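Local coordinates for protein 2-keto-3-deoxygluconate kinase (PDB 2AFB) that probably phosphorylates 2-keto-3-deoxygluconate with ATP as phosphate donor, as a pfkB-family carbohydrate kinase of the ribokinase clan, at residues A46-A51 / A61-K66; A77-K82 / G327-L332; E238-T241 / N245-T248; R254-I257 / V261-W264; N278-H283 / E338-G343. All coordinates share one frame; numbering follows the deposited sequence.

Interaction 1 (A46-A51 / A61-K66)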
# COMPACT_ATOMS: atom_id res chain seq x y z
N ALA A 46 -19.38 -18.91 7.41
CA ALA A 46 -19.96 -19.96 6.53
C ALA A 46 -21.35 -19.58 5.97
O ALA A 46 -21.55 -19.47 4.74
CB ALA A 46 -20.04 -21.29 7.29
N GLU A 47 -22.29 -19.32 6.88
CA GLU A 47 -23.65 -18.96 6.49
C GLU A 47 -23.78 -17.55 5.94
O GLU A 47 -24.58 -17.31 5.03
CB GLU A 47 -24.66 -19.23 7.62
CG GLU A 47 -24.55 -20.65 8.24
CD GLU A 47 -23.60 -20.73 9.45
OE1 GLU A 47 -22.77 -19.79 9.68
OE2 GLU A 47 -23.69 -21.74 10.16
N ALA A 48 -22.92 -16.62 6.36
CA ALA A 48 -22.90 -15.30 5.73
C ALA A 48 -22.47 -15.39 4.28
O ALA A 48 -23.02 -14.72 3.43
CB ALA A 48 -22.04 -14.27 6.50
N ASN A 49 -21.48 -16.23 4.02
CA ASN A 49 -20.95 -16.41 2.70
C ASN A 49 -22.02 -16.99 1.74
O ASN A 49 -22.12 -16.61 0.56
CB ASN A 49 -19.72 -17.31 2.73
CG ASN A 49 -18.57 -16.79 3.62
OD1 ASN A 49 -18.49 -15.62 4.00
ND2 ASN A 49 -17.64 -17.70 3.94
N VAL A 50 -22.85 -17.87 2.27
CA VAL A 50 -23.96 -18.46 1.51
C VAL A 50 -24.97 -17.38 1.14
O VAL A 50 -25.42 -17.28 -0.01
CB VAL A 50 -24.63 -19.61 2.30
CG1 VAL A 50 -25.87 -20.14 1.56
CG2 VAL A 50 -23.63 -20.71 2.52
N ALA A 51 -25.32 -16.56 2.11
CA ALA A 51 -26.25 -15.47 1.86
C ALA A 51 -25.69 -14.54 0.78
O ALA A 51 -26.41 -14.06 -0.11
CB ALA A 51 -26.50 -14.67 3.18
N ALA A 61 -31.80 -12.52 -0.15
CA ALA A 61 -31.05 -13.24 0.86
C ALA A 61 -31.01 -12.41 2.12
O ALA A 61 -30.61 -11.25 2.09
CB ALA A 61 -29.67 -13.52 0.35
N TYR A 62 -31.45 -12.99 3.22
CA TYR A 62 -31.32 -12.33 4.53
C TYR A 62 -30.36 -13.14 5.36
O TYR A 62 -30.45 -14.37 5.39
CB TYR A 62 -32.64 -12.26 5.27
CG TYR A 62 -33.71 -11.48 4.58
CD1 TYR A 62 -34.36 -11.98 3.47
CD2 TYR A 62 -34.12 -10.23 5.08
CE1 TYR A 62 -35.37 -11.25 2.84
CE2 TYR A 62 -35.14 -9.51 4.46
CZ TYR A 62 -35.75 -10.03 3.34
OH TYR A 62 -36.76 -9.31 2.72
N PHE A 63 -29.46 -12.46 6.05
CA PHE A 63 -28.58 -13.14 6.97
C PHE A 63 -29.01 -12.76 8.38
O PHE A 63 -29.15 -11.59 8.72
CB PHE A 63 -27.14 -12.71 6.75
CG PHE A 63 -26.16 -13.33 7.70
CD1 PHE A 63 -26.04 -14.68 7.76
CD2 PHE A 63 -25.31 -12.54 8.48
CE1 PHE A 63 -25.13 -15.28 8.61
CE2 PHE A 63 -24.40 -13.12 9.31
CZ PHE A 63 -24.30 -14.51 9.37
N VAL A 64 -29.18 -13.78 9.21
CA VAL A 64 -29.62 -13.59 10.57
C VAL A 64 -28.43 -13.82 11.51
O VAL A 64 -27.79 -14.86 11.45
CB VAL A 64 -30.73 -14.57 10.92
CG1 VAL A 64 -31.21 -14.34 12.37
CG2 VAL A 64 -31.84 -14.43 9.92
N THR A 65 -28.16 -12.85 12.37
CA THR A 65 -27.06 -12.94 13.32
C THR A 65 -27.25 -11.85 14.39
O THR A 65 -28.29 -11.19 14.44
CB THR A 65 -25.67 -12.83 12.63
OG1 THR A 65 -24.68 -13.35 13.52
CG2 THR A 65 -25.27 -11.39 12.26
N LYS A 66 -26.26 -11.74 15.27
CA LYS A 66 -26.16 -10.66 16.25
C LYS A 66 -24.77 -10.05 16.08
O LYS A 66 -23.77 -10.78 15.92
CB LYS A 66 -26.39 -11.18 17.71
CG LYS A 66 -26.64 -10.09 18.69
CD LYS A 66 -26.83 -10.59 20.08
CE LYS A 66 -27.45 -9.51 21.01
NZ LYS A 66 -27.65 -10.06 22.42
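The ring of Phe63 overlaps Ala48, whose CB stands over one ring face 3.8 Å from the ring centroid of Phe63, a CH-pi contact 16° off the ring normal. This is a helix packed on a strand of the large, mostly parallel sheet of the ribokinase-like alpha/beta fold: the segment of helix 46-56 runs nearly antiparallel to that of strand 60-67, at 163°, with axes 8.2 Å apart. The methyl sits off-centre, toward the CZ and CE2 rim, and Ala48 CB to Phe63 CZ measures 3.7 Å. At the opposite rim of the ring, Phe63 CE1 comes 3.4 Å from Ala48 N and also touches Glu47 CB. With CG anti to the backbone N of Phe63 (chi1 178°), the ring stands up from the strand and lies alongside the helix, leaving CB to meet Ala51 CB at 4.1 Å. Replacing Phe63 by an alanine would probably open a gap under Ala48 and leave its methyl without the ring face it rests on. The small side chains of Ala48 and Ala51 probably allow the close approach. Glu47 turns its carboxylate elsewhere, OE2 being hydrogen-bonded to Thr148 and Ser145, while its backbone O is hydrogen-bonded to Thr17 OG1 of the neighbouring strand 14-18, a strand that Phe63 and Ala51 also touch. All the touching residues are buried, and polar side chains play little part. At the end of the contact Ala61 brings its methyl up to a backbone oxygen, with Ala61 CB 3.3 Å from Ala51 O.

Interaction 2 (A77-K82 / G327-L332); sequences AGHLRK and GDFVVL. With NI (nickel (II) ion), chain C.
His79 and Phe329 meet ring against ring, joining helix 71-82 to the loop that precedes the last helix of this ribokinase-like fold. From CB the histidine side chain leaves with CG anti to the backbone N (chi1 180°), which carries the imidazole off the helix toward the loop. On one flank of the ring ND1 binds a nickel ion at 2.1 Å, and two waters are further ligands of the ion. On the other flank CD2 comes within 3.3 Å of Phe329 CE2. The planes are 27° apart but slid past each other, centroids 4.7 Å apart, so the overlap is slight and NE2 is the atom that lies over the phenyl face. At the tip, NE2 donates to a water 3.1 Å away, and Asp328 N donates to the same water, which thus bridges helix and loop. That water also rests above a face of the Phe329 ring. Leu80 adds its CD2 methyl, running across the phenyl group at about a right angle. Beyond these residues Phe83 meets Phe329 edge-to-face, Asn49 and Ala52 of helix 46-56 pack on the same ring, and Asp328 forms a salt bridge with Arg24. Arg81 and Lys82 of the same helix as His79 hydrogen-bond to neighbouring subunits. The leucine contact is an apolar one, Leu80 CD2 standing 3.8 Å from Phe329 CZ.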
# COMPACT_ATOMS: atom_id res chain seq x y z
N ALA A 77 -22.04 -5.37 8.78
CA ALA A 77 -23.38 -5.16 8.24
C ALA A 77 -23.33 -4.41 6.90
O ALA A 77 -24.08 -4.70 5.96
CB ALA A 77 -24.20 -4.37 9.22
N GLY A 78 -22.45 -3.43 6.81
CA GLY A 78 -22.36 -2.68 5.59
C GLY A 78 -21.71 -3.51 4.49
O GLY A 78 -22.09 -3.38 3.35
N HIS A 79 -20.80 -4.42 4.85
CA HIS A 79 -20.19 -5.36 3.89
C HIS A 79 -21.21 -6.32 3.32
O HIS A 79 -21.24 -6.57 2.10
CB HIS A 79 -19.06 -6.10 4.59
CG HIS A 79 -18.33 -7.10 3.75
ND1 HIS A 79 -17.45 -6.75 2.74
CD2 HIS A 79 -18.29 -8.44 3.83
CE1 HIS A 79 -16.93 -7.83 2.21
NE2 HIS A 79 -17.41 -8.88 2.86
N LEU A 80 -22.09 -6.82 4.21
CA LEU A 80 -23.19 -7.67 3.77
C LEU A 80 -24.11 -6.91 2.80
O LEU A 80 -24.50 -7.43 1.75
CB LEU A 80 -23.98 -8.15 4.99
CG LEU A 80 -23.31 -9.28 5.73
CD1 LEU A 80 -23.76 -9.27 7.10
CD2 LEU A 80 -23.57 -10.62 5.03
N ARG A 81 -24.48 -5.70 3.16
CA ARG A 81 -25.36 -4.92 2.28
C ARG A 81 -24.73 -4.60 0.91
O ARG A 81 -25.40 -4.60 -0.11
CB ARG A 81 -25.84 -3.62 2.94
CG ARG A 81 -26.94 -3.80 3.97
CD ARG A 81 -27.46 -2.46 4.39
NE ARG A 81 -26.40 -1.63 4.98
CZ ARG A 81 -26.07 -1.56 6.27
NH1 ARG A 81 -26.70 -2.27 7.20
NH2 ARG A 81 -25.10 -0.76 6.63
N LYS A 82 -23.44 -4.29 0.89
CA LYS A 82 -22.76 -3.99 -0.33
C LYS A 82 -22.95 -5.15 -1.35
O LYS A 82 -23.14 -4.92 -2.53
CB LYS A 82 -21.26 -3.78 -0.02
CG LYS A 82 -20.44 -3.78 -1.27
CD LYS A 82 -18.96 -3.71 -1.01
CE LYS A 82 -18.19 -3.57 -2.34
NZ LYS A 82 -16.73 -3.30 -2.19
N GLY A 327 -10.95 -12.87 -0.39
CA GLY A 327 -12.03 -12.71 0.58
C GLY A 327 -12.87 -13.95 0.75
O GLY A 327 -12.51 -15.03 0.28
N ASP A 328 -13.99 -13.78 1.46
CA ASP A 328 -14.84 -14.90 1.85
C ASP A 328 -16.08 -15.01 0.92
O ASP A 328 -16.68 -16.08 0.78
CB ASP A 328 -15.32 -14.75 3.33
CG ASP A 328 -14.21 -14.91 4.37
OD1 ASP A 328 -13.04 -14.81 4.03
OD2 ASP A 328 -14.52 -15.13 5.57
N PHE A 329 -16.48 -13.90 0.31
CA PHE A 329 -17.70 -13.85 -0.48
C PHE A 329 -17.32 -13.98 -1.97
O PHE A 329 -16.27 -13.50 -2.39
CB PHE A 329 -18.34 -12.46 -0.28
CG PHE A 329 -19.01 -12.23 1.06
CD1 PHE A 329 -18.98 -13.15 2.11
CD2 PHE A 329 -19.65 -11.01 1.29
CE1 PHE A 329 -19.60 -12.88 3.32
CE2 PHE A 329 -20.29 -10.75 2.51
CZ PHE A 329 -20.28 -11.70 3.51
N VAL A 330 -18.17 -14.61 -2.77
CA VAL A 330 -18.01 -14.58 -4.22
C VAL A 330 -18.36 -13.18 -4.74
O VAL A 330 -19.19 -12.46 -4.15
CB VAL A 330 -18.93 -15.59 -4.98
CG1 VAL A 330 -18.65 -17.01 -4.56
CG2 VAL A 330 -20.44 -15.24 -4.83
N VAL A 331 -17.70 -12.80 -5.81
CA VAL A 331 -18.13 -11.71 -6.68
C VAL A 331 -18.28 -12.42 -8.02
O VAL A 331 -17.28 -12.70 -8.67
CB VAL A 331 -17.03 -10.60 -6.79
CG1 VAL A 331 -17.38 -9.54 -7.76
CG2 VAL A 331 -16.74 -10.01 -5.42
N LEU A 332 -19.51 -12.79 -8.38
CA LEU A 332 -19.77 -13.61 -9.55
C LEU A 332 -21.14 -13.26 -10.10
O LEU A 332 -22.04 -12.88 -9.33
CB LEU A 332 -19.76 -15.09 -9.16
CG LEU A 332 -18.39 -15.76 -9.05
CD1 LEU A 332 -18.57 -17.25 -8.71
CD2 LEU A 332 -17.57 -15.58 -10.28
NI NI C . -16.38 -4.95 2.44
O HOH W 1 -15.59 -11.35 2.39
O HOH W 2 -17.71 -3.15 2.52
O HOH W 3 -14.76 -4.82 4.10

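Interaction 3 (E238-T241 / N245-T248); sequences EEVT and NFKT
Asn245 N donates to Thr241 O at 2.8 Å, the last turn of helix 230-244 ending where the chain swings toward strand 248-255, a helix-to-strand turn of the alpha/beta fold. The bond is bent, 131° at the hydrogen, and the donor sits above the carbonyl plane. Asn245 has positive phi (61°), the left-handed conformation that commonly ends a helix, and the chain departs from the helix axis there. Phe246 then folds back: CG is anti to the carbonyl carbon (chi1 -63°), which sets CD2 3.8 Å from Val240 O and 4.2 Å from Val240 CG2, the two side chains crossing at a slant. A second link is made by water, which donates both to Thr241 OG1 at 2.9 Å and to Phe246 O at 3.0 Å. Thr241 OG1 also donates to Ala237 O one turn earlier, so the hydroxyl has two partners, which probably fix its rotation. Farther out, Met197, Val200 and Leu203 touch the Phe246 ring, and Val249 and Phe269 pack on Thr241, which seats the turn on the neighbouring strands. The methyl of Thr241 completes the closure, its CG2 lying 3.9 Å from Phe246 O.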
# COMPACT_ATOMS: atom_id res chain seq x y z
N GLU A 238 -26.39 -42.77 -0.76
CA GLU A 238 -27.52 -43.63 -0.61
C GLU A 238 -27.76 -43.94 0.84
O GLU A 238 -28.90 -43.85 1.30
CB GLU A 238 -27.33 -44.97 -1.32
CG GLU A 238 -27.21 -44.88 -2.79
CD GLU A 238 -27.23 -46.22 -3.45
OE1 GLU A 238 -28.25 -46.91 -3.33
OE2 GLU A 238 -26.22 -46.57 -4.11
N GLU A 239 -26.70 -44.34 1.53
CA GLU A 239 -26.81 -44.66 2.95
C GLU A 239 -27.38 -43.47 3.74
O GLU A 239 -28.34 -43.66 4.50
CB GLU A 239 -25.46 -45.14 3.52
CG GLU A 239 -25.11 -46.53 2.99
CD GLU A 239 -23.89 -47.21 3.67
OE1 GLU A 239 -23.30 -46.63 4.64
OE2 GLU A 239 -23.54 -48.35 3.23
N VAL A 240 -26.83 -42.26 3.57
CA VAL A 240 -27.37 -41.10 4.31
C VAL A 240 -28.81 -40.82 3.88
O VAL A 240 -29.65 -40.44 4.70
CB VAL A 240 -26.50 -39.79 4.21
CG1 VAL A 240 -25.07 -40.06 4.61
CG2 VAL A 240 -26.54 -39.19 2.83
N THR A 241 -29.11 -41.05 2.60
CA THR A 241 -30.44 -40.79 2.08
C THR A 241 -31.46 -41.76 2.66
O THR A 241 -32.58 -41.36 2.96
CB THR A 241 -30.45 -40.81 0.52
OG1 THR A 241 -29.78 -39.64 0.01
CG2 THR A 241 -31.85 -40.82 0.01
N ASN A 245 -33.73 -39.59 4.78
CA ASN A 245 -34.70 -39.24 3.74
C ASN A 245 -34.50 -37.87 3.05
O ASN A 245 -35.46 -37.21 2.65
CB ASN A 245 -36.12 -39.44 4.29
CG ASN A 245 -36.33 -40.87 4.80
OD1 ASN A 245 -36.15 -41.85 4.06
ND2 ASN A 245 -36.67 -41.00 6.08
N PHE A 246 -33.23 -37.49 2.89
CA PHE A 246 -32.87 -36.20 2.28
C PHE A 246 -33.32 -36.16 0.84
O PHE A 246 -33.19 -37.15 0.13
CB PHE A 246 -31.35 -35.99 2.31
CG PHE A 246 -30.76 -35.92 3.68
CD1 PHE A 246 -31.22 -34.99 4.62
CD2 PHE A 246 -29.70 -36.75 4.03
CE1 PHE A 246 -30.66 -34.92 5.87
CE2 PHE A 246 -29.13 -36.66 5.29
CZ PHE A 246 -29.61 -35.76 6.21
N LYS A 247 -33.85 -35.02 0.40
CA LYS A 247 -34.23 -34.84 -1.00
C LYS A 247 -32.96 -34.77 -1.88
O LYS A 247 -32.95 -35.17 -3.03
CB LYS A 247 -35.05 -33.54 -1.14
CG LYS A 247 -35.55 -33.24 -2.53
N THR A 248 -31.88 -34.23 -1.30
CA THR A 248 -30.64 -33.95 -2.02
C THR A 248 -29.44 -34.09 -1.10
O THR A 248 -29.46 -33.69 0.08
CB THR A 248 -30.67 -32.48 -2.60
OG1 THR A 248 -31.81 -32.33 -3.42
CG2 THR A 248 -29.42 -32.13 -3.46
O HOH W 4 -31.00 -37.80 -1.81

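Interaction 4 (R254-I257 / V261-W264)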
# COMPACT_ATOMS: atom_id res chain seq x y z
N ARG A 254 -12.34 -32.36 -2.57
CA ARG A 254 -11.09 -31.62 -2.64
C ARG A 254 -9.93 -32.58 -2.60
O ARG A 254 -9.88 -33.43 -1.71
CB ARG A 254 -10.96 -30.72 -1.44
CG ARG A 254 -9.76 -29.81 -1.51
CD ARG A 254 -9.67 -28.90 -0.28
NE ARG A 254 -10.68 -27.83 -0.22
CZ ARG A 254 -10.75 -26.74 -1.00
NH1 ARG A 254 -9.90 -26.52 -2.03
NH2 ARG A 254 -11.72 -25.84 -0.77
N GLU A 255 -8.98 -32.43 -3.52
CA GLU A 255 -7.73 -33.19 -3.45
C GLU A 255 -6.62 -32.18 -3.23
O GLU A 255 -6.26 -31.44 -4.14
CB GLU A 255 -7.51 -33.98 -4.73
CG GLU A 255 -8.74 -34.69 -5.24
CD GLU A 255 -8.57 -35.25 -6.65
OE1 GLU A 255 -7.42 -35.63 -7.00
OE2 GLU A 255 -9.60 -35.30 -7.39
N SER A 256 -6.10 -32.16 -2.01
CA SER A 256 -5.23 -31.07 -1.57
C SER A 256 -3.75 -31.35 -1.87
O SER A 256 -2.97 -31.66 -0.97
CB SER A 256 -5.48 -30.76 -0.08
OG SER A 256 -5.30 -29.38 0.19
N ILE A 257 -3.37 -31.18 -3.13
CA ILE A 257 -1.98 -31.34 -3.59
C ILE A 257 -0.95 -30.44 -2.82
O ILE A 257 0.12 -30.93 -2.41
CB ILE A 257 -1.82 -31.08 -5.14
CG1 ILE A 257 -2.86 -31.87 -5.98
CG2 ILE A 257 -0.39 -31.40 -5.60
CD1 ILE A 257 -3.08 -33.33 -5.54
N VAL A 261 -2.03 -25.55 -5.31
CA VAL A 261 -2.84 -26.34 -6.27
C VAL A 261 -3.69 -27.39 -5.56
O VAL A 261 -3.18 -28.19 -4.78
CB VAL A 261 -1.93 -27.03 -7.32
CG1 VAL A 261 -2.73 -27.90 -8.32
CG2 VAL A 261 -1.09 -26.01 -8.04
N ASN A 262 -5.00 -27.34 -5.83
CA ASN A 262 -5.94 -28.40 -5.47
C ASN A 262 -6.73 -28.82 -6.74
O ASN A 262 -6.89 -28.06 -7.68
CB ASN A 262 -7.00 -27.95 -4.47
CG ASN A 262 -6.47 -27.66 -3.07
OD1 ASN A 262 -7.26 -27.27 -2.20
ND2 ASN A 262 -5.17 -27.84 -2.83
N TYR A 263 -7.18 -30.07 -6.75
CA TYR A 263 -8.20 -30.49 -7.68
C TYR A 263 -9.51 -30.36 -6.96
O TYR A 263 -9.57 -30.52 -5.73
CB TYR A 263 -7.96 -31.92 -8.09
CG TYR A 263 -6.77 -32.06 -8.98
CD1 TYR A 263 -5.49 -32.23 -8.45
CD2 TYR A 263 -6.91 -32.00 -10.37
CE1 TYR A 263 -4.40 -32.36 -9.26
CE2 TYR A 263 -5.83 -32.14 -11.20
CZ TYR A 263 -4.57 -32.32 -10.64
OH TYR A 263 -3.48 -32.45 -11.46
N TRP A 264 -10.57 -30.05 -7.70
CA TRP A 264 -11.88 -29.78 -7.09
C TRP A 264 -13.00 -30.26 -7.99
O TRP A 264 -13.02 -29.96 -9.21
CB TRP A 264 -12.00 -28.28 -6.83
CG TRP A 264 -13.30 -27.77 -6.32
CD1 TRP A 264 -14.34 -27.23 -7.08
CD2 TRP A 264 -13.76 -27.74 -4.95
NE1 TRP A 264 -15.38 -26.87 -6.25
CE2 TRP A 264 -15.05 -27.16 -4.94
CE3 TRP A 264 -13.19 -28.11 -3.73
CZ2 TRP A 264 -15.78 -26.98 -3.74
CZ3 TRP A 264 -13.90 -27.91 -2.57
CH2 TRP A 264 -15.18 -27.35 -2.59
O HOH W 5 -5.91 -26.18 -0.18
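A beta hairpin joins strands 248-255 and 261-270 of the large sheet, with this contact at its turn end. Glu255 and Tyr263 form the antiparallel hydrogen-bonded pair: Glu255 N to Tyr263 O is 3.0 Å and nearly straight (175°), and Tyr263 N to Glu255 O is 3.1 Å. Arg254 and Trp264 are the non-hydrogen-bonded pair, on the opposite sheet face. The Arg254 chain bends at chi3 (-71°), so that NH1 donates a bent hydrogen bond (138° at the hydrogen) to Asn262 OD1, 2.7 Å away, on a lone pair in the carbonyl plane. Trp264 CZ3 lies over one face of the guanidinium, 3.5 Å from Arg254 NH2. NH1 also bonds His323, and Trp264 NE1 bonds Ser319. With a leucine in place of Arg254, Asn262 OD1 would probably lose its charged donor and Trp264 the guanidinium lying against it. On the other face the Glu255 carboxylate lies by Tyr263 CB, and its OE2 forms a salt bridge with Arg279. Ser256 centres an inverse gamma turn, after which Ile257 CG1 meets the edge of the tyrosine ring, 3.6 Å from Tyr263 CD1. Asn262 ND2 donates to its neighbour Val261 O at 2.8 Å.

Interaction 5 (N278-H283 / E338-G343); sequences NRYEIH and EKLASG. With CA (calcium ion), chain G.
One tyrosine ring carries nearly the whole contact: Tyr280 reaches from strand 273-283 to the end of helix 334-341, and its hydroxyl oxygen arrives against carbon, 3.9 Å from Leu340 CG and 4.1 Å from Ala341 CA. The two side chains come at each other from opposite directions. Leu340 keeps CG anti to its backbone N (chi1 180°), extending toward the strand, and its CD1 methyl stands 3.8 Å from Tyr280 CE1. Two residues earlier in the chain, Asn278 ND2 sits over one face of the Tyr280 ring, toward its rim, 3.4 Å above the plane. Gln108 of a neighbouring subunit packs on both Tyr280 and Leu340, so the thin junction is backed by another chain. The helix winds down just here, with Ser342 N bonded to Glu338 O and Gly343 N to Leu340 O. One turn back, Glu338 grips a calcium ion with both carboxylate oxygens, OE1 at 2.6 Å and OE2 at 2.5 Å. A water and His8, in an N-terminal histidine run that is probably a purification tag, also bind this ion. At the far end of the strand segment, His283 shares a nickel ion with His283 of two neighbouring subunits. The arrangement belongs to the layered alpha/beta architecture of the ribokinase-like fold, the C-terminal helix meeting the strand that is outermost in the central sheet within this chain.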
# COMPACT_ATOMS: atom_id res chain seq x y z
N ASN A 278 -17.49 -31.89 -13.62
CA ASN A 278 -16.13 -31.77 -14.05
C ASN A 278 -15.20 -31.50 -12.85
O ASN A 278 -15.59 -30.90 -11.85
CB ASN A 278 -16.05 -30.64 -15.06
CG ASN A 278 -14.75 -30.63 -15.79
OD1 ASN A 278 -14.44 -31.56 -16.55
ND2 ASN A 278 -13.94 -29.58 -15.55
N ARG A 279 -13.98 -31.99 -12.97
CA ARG A 279 -12.93 -31.85 -12.00
C ARG A 279 -11.92 -30.80 -12.46
O ARG A 279 -11.39 -30.88 -13.54
CB ARG A 279 -12.23 -33.20 -11.84
CG ARG A 279 -11.19 -33.23 -10.70
CD ARG A 279 -10.84 -34.69 -10.39
NE ARG A 279 -9.50 -34.90 -9.82
CZ ARG A 279 -8.38 -35.04 -10.53
NH1 ARG A 279 -8.35 -34.92 -11.87
NH2 ARG A 279 -7.24 -35.26 -9.88
N TYR A 280 -11.65 -29.83 -11.62
CA TYR A 280 -10.83 -28.69 -12.01
C TYR A 280 -9.50 -28.73 -11.27
O TYR A 280 -9.44 -29.08 -10.10
CB TYR A 280 -11.56 -27.39 -11.66
CG TYR A 280 -12.89 -27.19 -12.35
CD1 TYR A 280 -12.95 -26.59 -13.61
CD2 TYR A 280 -14.08 -27.57 -11.75
CE1 TYR A 280 -14.17 -26.39 -14.27
CE2 TYR A 280 -15.30 -27.36 -12.39
CZ TYR A 280 -15.33 -26.79 -13.66
OH TYR A 280 -16.49 -26.60 -14.30
N GLU A 281 -8.45 -28.32 -11.94
CA GLU A 281 -7.19 -28.13 -11.26
C GLU A 281 -7.04 -26.64 -11.01
O GLU A 281 -7.10 -25.87 -11.94
CB GLU A 281 -6.05 -28.68 -12.12
CG GLU A 281 -4.69 -28.55 -11.46
CD GLU A 281 -3.58 -28.95 -12.38
OE1 GLU A 281 -3.55 -30.13 -12.74
OE2 GLU A 281 -2.76 -28.08 -12.74
N ILE A 282 -6.90 -26.22 -9.78
CA ILE A 282 -7.02 -24.80 -9.46
C ILE A 282 -5.71 -24.32 -8.87
O ILE A 282 -5.22 -24.94 -7.92
CB ILE A 282 -8.14 -24.59 -8.39
CG1 ILE A 282 -9.45 -25.24 -8.89
CG2 ILE A 282 -8.30 -23.11 -8.05
CD1 ILE A 282 -10.58 -25.14 -7.88
N HIS A 283 -5.14 -23.26 -9.43
CA HIS A 283 -4.14 -22.45 -8.72
C HIS A 283 -4.92 -21.45 -7.90
O HIS A 283 -5.58 -20.54 -8.45
CB HIS A 283 -3.18 -21.71 -9.65
CG HIS A 283 -2.10 -22.54 -10.24
ND1 HIS A 283 -2.35 -23.60 -11.11
CD2 HIS A 283 -0.75 -22.45 -10.13
CE1 HIS A 283 -1.20 -24.12 -11.50
NE2 HIS A 283 -0.21 -23.43 -10.93
N GLU A 338 -21.88 -20.00 -15.63
CA GLU A 338 -22.33 -20.83 -16.74
C GLU A 338 -21.27 -21.00 -17.80
O GLU A 338 -21.15 -22.07 -18.37
CB GLU A 338 -23.56 -20.24 -17.42
CG GLU A 338 -24.83 -20.43 -16.61
CD GLU A 338 -26.06 -19.77 -17.25
OE1 GLU A 338 -25.90 -18.91 -18.18
OE2 GLU A 338 -27.19 -20.13 -16.80
N LYS A 339 -20.52 -19.93 -18.07
CA LYS A 339 -19.46 -19.93 -19.07
C LYS A 339 -18.38 -20.99 -18.74
O LYS A 339 -17.88 -21.71 -19.61
CB LYS A 339 -18.82 -18.53 -19.14
CG LYS A 339 -17.72 -18.36 -20.22
CD LYS A 339 -18.25 -18.59 -21.63
CE LYS A 339 -17.12 -18.64 -22.66
NZ LYS A 339 -16.36 -17.36 -22.66
N LEU A 340 -18.05 -21.10 -17.46
CA LEU A 340 -17.08 -22.10 -17.02
C LEU A 340 -17.70 -23.50 -17.13
O LEU A 340 -17.15 -24.37 -17.78
CB LEU A 340 -16.63 -21.82 -15.59
CG LEU A 340 -15.62 -22.84 -15.05
CD1 LEU A 340 -14.42 -22.95 -15.94
CD2 LEU A 340 -15.25 -22.44 -13.66
N ALA A 341 -18.85 -23.70 -16.49
CA ALA A 341 -19.57 -24.96 -16.53
C ALA A 341 -19.74 -25.45 -17.96
O ALA A 341 -19.58 -26.62 -18.21
CB ALA A 341 -20.94 -24.84 -15.80
N SER A 342 -19.95 -24.56 -18.91
CA SER A 342 -20.19 -24.98 -20.28
C SER A 342 -18.94 -25.49 -21.03
O SER A 342 -19.07 -25.92 -22.15
CB SER A 342 -20.86 -23.85 -21.08
OG SER A 342 -19.90 -22.95 -21.65
N GLY A 343 -17.75 -25.44 -20.42
CA GLY A 343 -16.55 -26.13 -20.97
C GLY A 343 -16.08 -27.37 -20.19
O GLY A 343 -16.89 -28.20 -19.71
CA CA G . -28.40 -18.35 -18.16
O HOH W 6 -29.48 -17.79 -20.76

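Overall arrangement
From the N terminus, interaction 1 closes first, bringing strand 60-67 back against helix 46-56. Helix 71-82 follows directly and opens interaction 2, a long loop that shuts near the C terminus at 327-332; the two contacts touch, Phe63 meeting Leu80. Nested inside that loop come two short local closures, interaction 3 at the end of helix 230-244 and interaction 4 in the hairpin that follows. Interaction 5 crosses interaction 2, since 278-283 lies inside the loop and 338-343 beyond it. Interactions 4 and 5 touch across the neighbouring strands 261-270 and 273-283. Interactions 1, 4 and 5 all reach the large sheet.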